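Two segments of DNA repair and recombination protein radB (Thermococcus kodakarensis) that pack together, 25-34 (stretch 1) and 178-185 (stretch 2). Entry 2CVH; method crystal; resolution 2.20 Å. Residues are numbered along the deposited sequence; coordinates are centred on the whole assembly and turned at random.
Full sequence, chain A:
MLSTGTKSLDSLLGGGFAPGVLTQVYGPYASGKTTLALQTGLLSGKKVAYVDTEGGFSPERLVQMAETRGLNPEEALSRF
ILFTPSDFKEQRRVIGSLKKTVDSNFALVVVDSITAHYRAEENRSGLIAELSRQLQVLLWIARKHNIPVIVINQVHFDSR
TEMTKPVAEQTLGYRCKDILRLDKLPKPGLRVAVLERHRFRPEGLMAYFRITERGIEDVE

Stretch 1, residues 25-34: VYGPYASGKT
Stretch 2 (178-185) DILRLDKL

Two backbone hydrogen bonds fix the pairing of the stretches: Y26 N donates to L180 O (3.0 Å, N-H...O angle 163°) and L182 N donates to Y26 O (2.9 Å, 162°). Y26 thus uses both its backbone polar groups on residues flanking R181, the parallel pattern, with V25 opposite L180 (CA-CA 4.8 Å) and Y26 opposite R181 (CA-CA 5.2 Å). V25 and Y26 are extended (phi/psi -129/113 and -130/158), as is 178-184. The CA-H groups add contacts, V25 CA to L180 O at 3.4 Å and R181 CA to Y26 O at 3.5 Å.

Beyond Y26, stretch 1 leaves the sheet. G27 (164/178) passes L182 closely, where a CB would lie 2.6 Å from L182 O. P28 (-75/175) then opens a type II turn through Y29 (-65/148) and A30 (66/11) to S31. The extended K184 side chain (m, then t throughout) reaches this turn, its NZ making a weak hydrogen bond to Y29 O at 2.9 Å. G32 (106/7) occupies the N-cap position before the helix at K33 and T34; K33 (chi p, t, t, m) folds back so that its NZ donates to G27 O at 3.1 Å.

L182 (m, t) points toward stretch 1 and is the residue most covered by it. Its CG lies 3.8 Å from V25 CG1 (V25 chi1 t), and its CD1 sits 3.3 Å from K33 N, filling the space beside the start of the helix. V25 and L180 share one face of the sheet, with V25 CG2 4.4 Å from L180 CB.

The other face carries Y26 (chi1 75°, chi2 -84°) and R181. R181 CA lies over one ring face, while I179 CG2 meets the edge, 3.6 Å from Y26 CE1. R181 (t, t, p, -131°) leads its guanidinium away to a salt bridge with D183, NE to OD2 at 2.8 Å.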

# COMPACT_ATOMS: atom_id res chain seq x y z
N VAL A 25 -1.37 -3.55 2.77
CA VAL A 25 -2.69 -3.52 2.17
C VAL A 25 -2.56 -4.61 1.16
O VAL A 25 -1.73 -4.52 0.27
CB VAL A 25 -3.06 -2.19 1.47
CG1 VAL A 25 -4.46 -2.30 0.85
CG2 VAL A 25 -3.07 -1.06 2.48
N TYR A 26 -3.28 -5.71 1.34
CA TYR A 26 -3.16 -6.80 0.40
C TYR A 26 -4.53 -7.30 -0.13
O TYR A 26 -5.57 -7.11 0.51
CB TYR A 26 -2.32 -7.92 1.01
CG TYR A 26 -3.03 -8.75 2.05
CD1 TYR A 26 -3.11 -8.34 3.38
CD2 TYR A 26 -3.68 -9.93 1.69
CE1 TYR A 26 -3.81 -9.07 4.31
CE2 TYR A 26 -4.38 -10.67 2.61
CZ TYR A 26 -4.45 -10.23 3.91
OH TYR A 26 -5.17 -10.96 4.80
N GLY A 27 -4.49 -7.95 -1.28
CA GLY A 27 -5.69 -8.46 -1.91
C GLY A 27 -5.38 -8.78 -3.35
O GLY A 27 -4.25 -8.57 -3.79
N PRO A 28 -6.35 -9.31 -4.12
CA PRO A 28 -6.17 -9.66 -5.53
C PRO A 28 -6.15 -8.43 -6.45
O PRO A 28 -6.35 -7.30 -5.99
CB PRO A 28 -7.38 -10.54 -5.82
CG PRO A 28 -8.44 -9.91 -4.99
CD PRO A 28 -7.73 -9.59 -3.68
N TYR A 29 -5.88 -8.63 -7.73
CA TYR A 29 -5.85 -7.49 -8.64
C TYR A 29 -7.25 -6.91 -8.73
O TYR A 29 -8.23 -7.63 -8.56
CB TYR A 29 -5.32 -7.90 -10.01
CG TYR A 29 -3.87 -8.31 -9.93
CD1 TYR A 29 -3.52 -9.65 -9.78
CD2 TYR A 29 -2.86 -7.35 -9.95
CE1 TYR A 29 -2.18 -10.04 -9.66
CE2 TYR A 29 -1.52 -7.73 -9.83
CZ TYR A 29 -1.19 -9.07 -9.69
OH TYR A 29 0.13 -9.46 -9.58
N ALA A 30 -7.34 -5.61 -8.93
CA ALA A 30 -8.63 -4.92 -8.99
C ALA A 30 -9.36 -4.97 -7.65
O ALA A 30 -10.53 -4.59 -7.56
CB ALA A 30 -9.50 -5.50 -10.10
N SER A 31 -8.66 -5.39 -6.59
CA SER A 31 -9.25 -5.44 -5.24
C SER A 31 -9.36 -4.00 -4.78
O SER A 31 -10.13 -3.69 -3.87
CB SER A 31 -8.37 -6.23 -4.26
OG SER A 31 -7.08 -5.63 -4.07
N GLY A 32 -8.55 -3.12 -5.40
CA GLY A 32 -8.58 -1.71 -5.05
C GLY A 32 -7.39 -1.24 -4.24
O GLY A 32 -7.37 -0.10 -3.78
N LYS A 33 -6.39 -2.10 -4.04
CA LYS A 33 -5.22 -1.73 -3.24
C LYS A 33 -4.39 -0.60 -3.88
O LYS A 33 -4.06 0.39 -3.22
CB LYS A 33 -4.37 -2.94 -2.88
CG LYS A 33 -3.89 -3.77 -4.02
CD LYS A 33 -3.28 -5.05 -3.48
CE LYS A 33 -2.40 -5.72 -4.52
NZ LYS A 33 -3.13 -6.32 -5.65
N THR A 34 -4.12 -0.72 -5.18
CA THR A 34 -3.40 0.30 -5.92
C THR A 34 -4.21 1.62 -6.00
O THR A 34 -3.68 2.72 -5.78
CB THR A 34 -3.07 -0.20 -7.33
OG1 THR A 34 -2.37 -1.46 -7.22
CG2 THR A 34 -2.18 0.82 -8.08
N ASP A 178 -0.05 -2.33 10.99
CA ASP A 178 -1.43 -2.27 10.53
C ASP A 178 -1.54 -3.12 9.27
O ASP A 178 -0.62 -3.14 8.44
CB ASP A 178 -1.84 -0.83 10.24
CG ASP A 178 -1.74 0.07 11.45
OD1 ASP A 178 -1.60 -0.48 12.56
OD2 ASP A 178 -1.83 1.31 11.29
N ILE A 179 -2.65 -3.86 9.15
CA ILE A 179 -2.86 -4.73 8.01
C ILE A 179 -4.31 -4.65 7.58
O ILE A 179 -5.23 -4.83 8.39
CB ILE A 179 -2.50 -6.21 8.34
CG1 ILE A 179 -1.05 -6.32 8.84
CG2 ILE A 179 -2.70 -7.10 7.11
CD1 ILE A 179 -0.50 -7.74 8.88
N LEU A 180 -4.51 -4.35 6.30
CA LEU A 180 -5.83 -4.25 5.72
C LEU A 180 -5.95 -5.27 4.59
O LEU A 180 -5.08 -5.35 3.70
CB LEU A 180 -6.06 -2.86 5.13
CG LEU A 180 -6.75 -1.74 5.88
CD1 LEU A 180 -6.75 -0.52 4.96
CD2 LEU A 180 -8.16 -2.13 6.23
N ARG A 181 -7.02 -6.06 4.62
CA ARG A 181 -7.26 -7.05 3.56
C ARG A 181 -8.40 -6.48 2.72
O ARG A 181 -9.38 -5.96 3.27
CB ARG A 181 -7.69 -8.40 4.15
CG ARG A 181 -7.78 -9.51 3.11
CD ARG A 181 -8.37 -10.81 3.68
NE ARG A 181 -9.82 -10.76 3.81
CZ ARG A 181 -10.50 -11.10 4.91
NH1 ARG A 181 -9.86 -11.52 5.99
NH2 ARG A 181 -11.83 -11.03 4.93
N LEU A 182 -8.25 -6.49 1.40
CA LEU A 182 -9.31 -5.97 0.57
C LEU A 182 -9.93 -7.14 -0.19
O LEU A 182 -9.21 -7.95 -0.78
CB LEU A 182 -8.78 -4.92 -0.41
CG LEU A 182 -7.93 -3.76 0.09
CD1 LEU A 182 -7.76 -2.81 -1.07
CD2 LEU A 182 -8.56 -3.03 1.25
N ASP A 183 -11.24 -7.27 -0.11
CA ASP A 183 -11.91 -8.35 -0.82
C ASP A 183 -12.92 -7.78 -1.78
O ASP A 183 -13.48 -6.70 -1.54
CB ASP A 183 -12.66 -9.26 0.16
CG ASP A 183 -11.74 -9.96 1.13
OD1 ASP A 183 -10.70 -10.50 0.72
OD2 ASP A 183 -12.09 -9.94 2.32
N LYS A 184 -13.22 -8.56 -2.83
CA LYS A 184 -14.21 -8.16 -3.84
C LYS A 184 -15.60 -8.68 -3.52
O LYS A 184 -15.75 -9.85 -3.20
CB LYS A 184 -13.83 -8.74 -5.19
CG LYS A 184 -12.53 -8.30 -5.73
CD LYS A 184 -12.29 -8.97 -7.05
CE LYS A 184 -11.02 -8.47 -7.67
NZ LYS A 184 -10.65 -9.23 -8.90
N LEU A 185 -16.61 -7.81 -3.57
CA LEU A 185 -17.99 -8.27 -3.39
C LEU A 185 -18.47 -8.59 -4.82
O LEU A 185 -17.96 -8.02 -5.78
CB LEU A 185 -18.84 -7.21 -2.69
CG LEU A 185 -18.49 -7.07 -1.19
CD1 LEU A 185 -19.44 -6.14 -0.47
CD2 LEU A 185 -18.56 -8.40 -0.51